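Local coordinates for conserved hypothetical protein (Streptococcus pneumoniae, PDB 2GK4) that is of unknown function but, as a DNA/pantothenate metabolism flavoprotein relative with a Rossmann-like sheet, may act in coenzyme A biosynthesis, at residues 47-52 / 72-77; 66-71 / 90-95. All blocks are in the same frame, centred on the assembly; numbering follows the deposited sequence. Where two conformers were deposited one is given.

Contact 1 (47-52 / 72-77); sequences CLITTK and KDLLIE
Ile49 holds CG1 beside its backbone N and opposite its carbonyl carbon (chi1 -56°), which spreads its two arms over the helix 72-77: CG2 goes to Leu74 and CD1 to Glu77. From the helix, Leu74 CD1 lies 4.2 Å from Ile49 CG2, methyl against methyl. Glu77 bends at chi2 (-61°), turning its carboxylate toward the end of Ile49. Its OE2 comes within 4.1 Å of Ile49 CD1, and Ile49 CD1 also lies 4.4 Å from Glu77 CB. In both pairs the side chains approach at a slant. Ile49 was modelled in two conformers, and these methyl distances hold for the one described.

Leu74 and Glu77 stand three residues apart, almost one helical turn, and so present one face of the helix to the strand. The closest backbone pair, Ile49 CA and Glu77 CA, is 7.9 Å apart, a gap filled by side chains. This is strand-to-helix packing of a Rossmann-like fold: strand 45-50 is covered by helix 71-81, which carries the chain from strand 63-67 across to strand 87-90. Met78 and Arg81 also press on Ile49, while Leu7 and Thr9 touch it from strand 5-9.

The contact is van der Waals in kind: one methyl-methyl pair and one methyl against a carboxylate oxygen. The buried carboxylate of Glu77 finds its polar partner in Arg81, through a salt bridge from OE2 to NE; that pairing probably offsets the cost of placing a charge beside an aliphatic methyl and favours the ionised acid.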
loop_
_atom_site.group_PDB
_atom_site.type_symbol
_atom_site.label_atom_id
_atom_site.label_comp_id
_atom_site.label_asym_id
_atom_site.label_seq_id
_atom_site.Cartn_x
_atom_site.Cartn_y
_atom_site.Cartn_z
ATOM N N CYS A 47 20.005 -12.699 -7.708
ATOM C CA CYS A 47 19.549 -12.192 -6.433
ATOM C C CYS A 47 18.452 -11.178 -6.741
ATOM O O CYS A 47 18.683 -10.204 -7.495
ATOM C CB CYS A 47 20.704 -11.540 -5.674
ATOM S SG CYS A 47 20.116 -10.598 -4.213
ATOM N N LEU A 48 17.248 -11.445 -6.246
ATOM C CA LEU A 48 16.110 -10.565 -6.528
ATOM C C LEU A 48 15.780 -9.711 -5.321
ATOM O O LEU A 48 15.442 -10.247 -4.256
ATOM C CB LEU A 48 14.864 -11.403 -6.884
ATOM C CG LEU A 48 13.570 -10.607 -7.106
ATOM C CD1 LEU A 48 13.674 -9.670 -8.325
ATOM C CD2 LEU A 48 12.341 -11.539 -7.238
ATOM N N ILE A 49 15.887 -8.396 -5.486
ATOM C CA ILE A 49 15.421 -7.451 -4.491
ATOM C C ILE A 49 14.001 -7.085 -4.891
ATOM O O ILE A 49 13.752 -6.624 -6.023
ATOM C CB ILE A 49 16.312 -6.192 -4.464
ATOM C CG1 ILE A 49 17.775 -6.594 -4.233
ATOM C CG2 ILE A 49 15.801 -5.166 -3.422
ATOM C CD1 ILE A 49 18.009 -7.452 -2.988
ATOM N N THR A 50 13.068 -7.320 -3.983
ATOM C CA THR A 50 11.671 -7.130 -4.314
ATOM C C THR A 50 10.860 -6.665 -3.083
ATOM O O THR A 50 11.430 -6.291 -2.051
ATOM C CB THR A 50 11.152 -8.422 -5.033
ATOM O OG1 THR A 50 9.848 -8.210 -5.592
ATOM C CG2 THR A 50 11.172 -9.636 -4.044
ATOM N N THR A 51 9.540 -6.653 -3.212
ATOM C CA THR A 51 8.685 -5.954 -2.245
ATOM C C THR A 51 7.494 -6.847 -1.931
ATOM O O THR A 51 7.290 -7.899 -2.588
ATOM C CB THR A 51 8.283 -4.523 -2.752
ATOM O OG1 THR A 51 7.477 -4.615 -3.953
ATOM C CG2 THR A 51 9.507 -3.717 -3.066
ATOM N N LYS A 52 6.772 -6.483 -0.871
ATOM C CA LYS A 52 5.698 -7.312 -0.350
ATOM C C LYS A 52 4.611 -7.651 -1.373
ATOM O O LYS A 52 4.216 -8.812 -1.485
ATOM C CB LYS A 52 5.094 -6.665 0.906
ATOM C CG LYS A 52 4.361 -7.659 1.786
ATOM C CD LYS A 52 5.311 -8.738 2.337
ATOM C CE LYS A 52 4.762 -9.339 3.628
ATOM N NZ LYS A 52 5.837 -9.896 4.518
ATOM N N LYS A 72 14.866 3.960 1.491
ATOM C CA LYS A 72 16.042 3.798 2.363
ATOM C C LYS A 72 16.553 2.342 2.326
ATOM O O LYS A 72 17.754 2.127 2.214
ATOM C CB LYS A 72 15.736 4.214 3.814
ATOM C CG LYS A 72 16.939 4.166 4.770
ATOM C CD LYS A 72 16.570 4.730 6.163
ATOM C CE LYS A 72 16.918 6.238 6.320
ATOM N NZ LYS A 72 16.206 7.163 5.380
ATOM N N ASP A 73 15.632 1.379 2.453
ATOM C CA ASP A 73 15.965 -0.063 2.371
ATOM C C ASP A 73 16.648 -0.365 1.039
ATOM O O ASP A 73 17.639 -1.122 1.001
ATOM C CB ASP A 73 14.719 -0.970 2.497
ATOM C CG ASP A 73 14.011 -0.884 3.840
ATOM O OD1 ASP A 73 14.582 -0.380 4.838
ATOM O OD2 ASP A 73 12.823 -1.334 3.881
ATOM N N LEU A 74 16.124 0.211 -0.051
ATOM C CA LEU A 74 16.696 -0.064 -1.380
ATOM C C LEU A 74 18.124 0.480 -1.479
ATOM O O LEU A 74 19.040 -0.189 -1.973
ATOM C CB LEU A 74 15.822 0.517 -2.502
ATOM C CG LEU A 74 16.457 0.328 -3.899
ATOM C CD1 LEU A 74 16.558 -1.169 -4.252
ATOM C CD2 LEU A 74 15.649 1.046 -4.901
ATOM N N LEU A 75 18.318 1.696 -0.979
ATOM C CA LEU A 75 19.656 2.310 -0.962
ATOM C C LEU A 75 20.673 1.405 -0.252
ATOM O O LEU A 75 21.776 1.165 -0.746
ATOM C CB LEU A 75 19.569 3.680 -0.264
ATOM C CG LEU A 75 20.891 4.444 -0.077
ATOM C CD1 LEU A 75 21.495 4.852 -1.433
ATOM C CD2 LEU A 75 20.658 5.673 0.799
ATOM N N ILE A 76 20.288 0.892 0.915
ATOM C CA ILE A 76 21.159 0.032 1.700
ATOM C C ILE A 76 21.475 -1.293 0.972
ATOM O O ILE A 76 22.625 -1.746 0.946
ATOM C CB ILE A 76 20.519 -0.209 3.077
ATOM C CG1 ILE A 76 20.512 1.114 3.854
ATOM C CG2 ILE A 76 21.194 -1.378 3.839
ATOM C CD1 ILE A 76 19.535 1.066 5.042
ATOM N N GLU A 77 20.466 -1.912 0.369
ATOM C CA GLU A 77 20.695 -3.174 -0.377
ATOM C C GLU A 77 21.628 -2.999 -1.554
ATOM O O GLU A 77 22.511 -3.841 -1.810
ATOM C CB GLU A 77 19.380 -3.778 -0.896
ATOM C CG GLU A 77 18.496 -4.316 0.200
ATOM C CD GLU A 77 19.117 -5.446 1.020
ATOM O OE1 GLU A 77 18.848 -5.476 2.237
ATOM O OE2 GLU A 77 19.834 -6.307 0.458
#

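Contact 2 (66-71 / 90-95); sequences REITNT and HSMAVS
Ile68 and Met92, the latter built as selenomethionine, meet tip to tip: Ile68 CD1 lies 3.7 Å from Met92 CE and 3.8 Å from Met92 SE. Ile68 sets CG1 between its backbone N and carbonyl carbon (chi1 61°), and an extended chi2 carries CD1 on toward the loop. Met92 stays extended through its first two torsions and turns only at chi3 (-68°), laying its terminal methyl against the end of the isoleucine.

A second set of contacts forms around the methyl of Thr71. With OG1 placed between N and the carbonyl carbon, its CG2 faces the loop, 3.7 Å from Val94 CG1 and 3.8 Å from Ser95 CB. Ser95 O also lies 3.7 Å from Thr71 CG2. Thr71 has a second deposited conformer, so this set is less certain than the first. The hydroxyl of Ser95 is engaged by Thr13.

The segment 66-71 leads from strand 63-67 into helix 71-81, whose N-cap is Asn70, bonded through OD1 to the backbone N of Asp73. Segment 90-95 leaves strand 87-90 for strand 97-104, and Leu74 of the helix touches both Ile68 and Val94, while Ile49 of strand 45-50 touches both Ile68 and Met92.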
loop_
_atom_site.group_PDB
_atom_site.type_symbol
_atom_site.label_atom_id
_atom_site.label_comp_id
_atom_site.label_asym_id
_atom_site.label_seq_id
_atom_site.Cartn_x
_atom_site.Cartn_y
_atom_site.Cartn_z
ATOM N N ARG A 66 15.397 -11.044 -1.492
ATOM C CA ARG A 66 15.405 -10.154 -0.356
ATOM C C ARG A 66 14.218 -9.206 -0.498
ATOM O O ARG A 66 14.069 -8.541 -1.524
ATOM C CB ARG A 66 16.715 -9.381 -0.310
ATOM C CG ARG A 66 16.698 -8.227 0.709
ATOM C CD ARG A 66 16.979 -8.712 2.134
ATOM N NE ARG A 66 18.170 -9.567 2.195
ATOM C CZ ARG A 66 18.825 -9.891 3.311
ATOM N NH1 ARG A 66 18.429 -9.431 4.493
ATOM N NH2 ARG A 66 19.888 -10.676 3.242
ATOM N N GLU A 67 13.354 -9.172 0.510
ATOM C CA GLU A 67 12.225 -8.277 0.481
ATOM C C GLU A 67 12.610 -6.978 1.203
ATOM O O GLU A 67 13.263 -7.010 2.261
ATOM C CB GLU A 67 11.007 -8.933 1.138
ATOM C CG GLU A 67 9.686 -8.569 0.534
ATOM C CD GLU A 67 8.604 -9.638 0.759
ATOM O OE1 GLU A 67 7.423 -9.343 0.489
ATOM O OE2 GLU A 67 8.924 -10.776 1.186
ATOM N N ILE A 68 12.253 -5.848 0.608
ATOM C CA ILE A 68 12.494 -4.542 1.210
ATOM C C ILE A 68 11.176 -3.790 1.258
ATOM O O ILE A 68 10.179 -4.220 0.657
ATOM C CB ILE A 68 13.533 -3.720 0.429
ATOM C CG1 ILE A 68 13.041 -3.453 -1.008
ATOM C CG2 ILE A 68 14.906 -4.423 0.464
ATOM C CD1 ILE A 68 13.676 -2.267 -1.644
ATOM N N THR A 69 11.177 -2.660 1.957
ATOM C CA THR A 69 9.948 -1.895 2.143
ATOM C C THR A 69 10.050 -0.555 1.423
ATOM O O THR A 69 9.287 -0.303 0.483
ATOM C CB THR A 69 9.607 -1.709 3.633
ATOM O OG1 THR A 69 9.406 -3.003 4.223
ATOM C CG2 THR A 69 8.296 -0.903 3.785
ATOM N N ASN A 70 11.013 0.277 1.814
ATOM C CA ASN A 70 11.061 1.691 1.347
ATOM C C ASN A 70 12.345 2.035 0.608
ATOM O O ASN A 70 13.221 1.161 0.411
ATOM C CB ASN A 70 10.798 2.674 2.504
ATOM C CG ASN A 70 11.863 2.616 3.599
ATOM O OD1 ASN A 70 12.949 2.069 3.417
ATOM N ND2 ASN A 70 11.549 3.208 4.738
ATOM N N THR A 71 12.483 3.291 0.182
ATOM C CA THR A 71 13.670 3.667 -0.611
ATOM C C THR A 71 14.944 3.586 0.207
ATOM O O THR A 71 15.988 3.153 -0.306
ATOM C CB THR A 71 13.557 5.048 -1.273
ATOM O OG1 THR A 71 13.340 6.056 -0.276
ATOM C CG2 THR A 71 12.453 5.054 -2.320
ATOM N N HIS A 90 17.448 -3.149 -13.129
ATOM C CA HIS A 90 16.670 -2.371 -12.185
ATOM C C HIS A 90 15.262 -2.116 -12.711
ATOM O O HIS A 90 15.037 -1.171 -13.497
ATOM C CB HIS A 90 17.379 -1.045 -11.855
ATOM C CG HIS A 90 16.651 -0.251 -10.818
ATOM N ND1 HIS A 90 16.347 1.088 -10.965
ATOM C CD2 HIS A 90 16.108 -0.637 -9.641
ATOM C CE1 HIS A 90 15.691 1.502 -9.892
ATOM N NE2 HIS A 90 15.526 0.469 -9.081
ATOM N N SER A 91 14.311 -2.944 -12.295
ATOM C CA SER A 91 12.943 -2.743 -12.744
ATOM C C SER A 91 11.957 -2.287 -11.679
ATOM O O SER A 91 10.773 -2.021 -11.990
ATOM C CB SER A 91 12.433 -3.989 -13.487
ATOM O OG SER A 91 11.898 -4.939 -12.592
HETATM N N MSE A 92 12.400 -2.222 -10.427
HETATM C CA MSE A 92 11.523 -1.767 -9.341
HETATM C C MSE A 92 11.079 -0.313 -9.602
HETATM O O MSE A 92 11.864 0.495 -10.104
HETATM C CB MSE A 92 12.264 -1.846 -7.991
HETATM C CG MSE A 92 11.381 -1.468 -6.788
HETATM SE SE MSE A 92 12.450 -1.478 -5.163
HETATM C CE MSE A 92 12.788 -3.434 -5.060
ATOM N N ALA A 93 9.830 0.008 -9.274
ATOM C CA ALA A 93 9.347 1.389 -9.295
ATOM C C ALA A 93 9.777 2.021 -7.959
ATOM O O ALA A 93 9.291 1.629 -6.877
ATOM C CB ALA A 93 7.827 1.412 -9.417
ATOM N N VAL A 94 10.639 3.023 -8.041
ATOM C CA VAL A 94 11.239 3.602 -6.823
ATOM C C VAL A 94 10.577 4.933 -6.545
ATOM O O VAL A 94 10.518 5.790 -7.432
ATOM C CB VAL A 94 12.774 3.771 -7.013
ATOM C CG1 VAL A 94 13.438 4.450 -5.788
ATOM C CG2 VAL A 94 13.394 2.408 -7.255
ATOM N N SER A 95 10.078 5.103 -5.324
ATOM C CA SER A 95 9.434 6.356 -4.914
ATOM C C SER A 95 10.329 7.553 -5.198
ATOM O O SER A 95 11.534 7.529 -4.894
ATOM C CB SER A 95 9.072 6.309 -3.426
ATOM O OG SER A 95 8.161 5.258 -3.215
#

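The centres of contacts 1 and 2 lie 5 Å apart, and their segments alternate along the chain: 47-52, 66-71, 72-77, 90-95. Contact 1 joins strand 45-50 to helix 71-81; contact 2 joins the entry to that helix with the loop that follows strand 87-90. Strands 45-50 and 63-67 are parallel neighbours in the main sheet, linked between the contacts by Leu48 O to Arg66 N (2.9 Å) and Thr50 O to Ile68 N (2.8 Å), both probable hydrogen bonds. Both contacts lie within the beta-alpha-beta crossover from strand 63-67, past strands 45-50 and 5-9, to strand 87-90, at the strands' C-terminal ends.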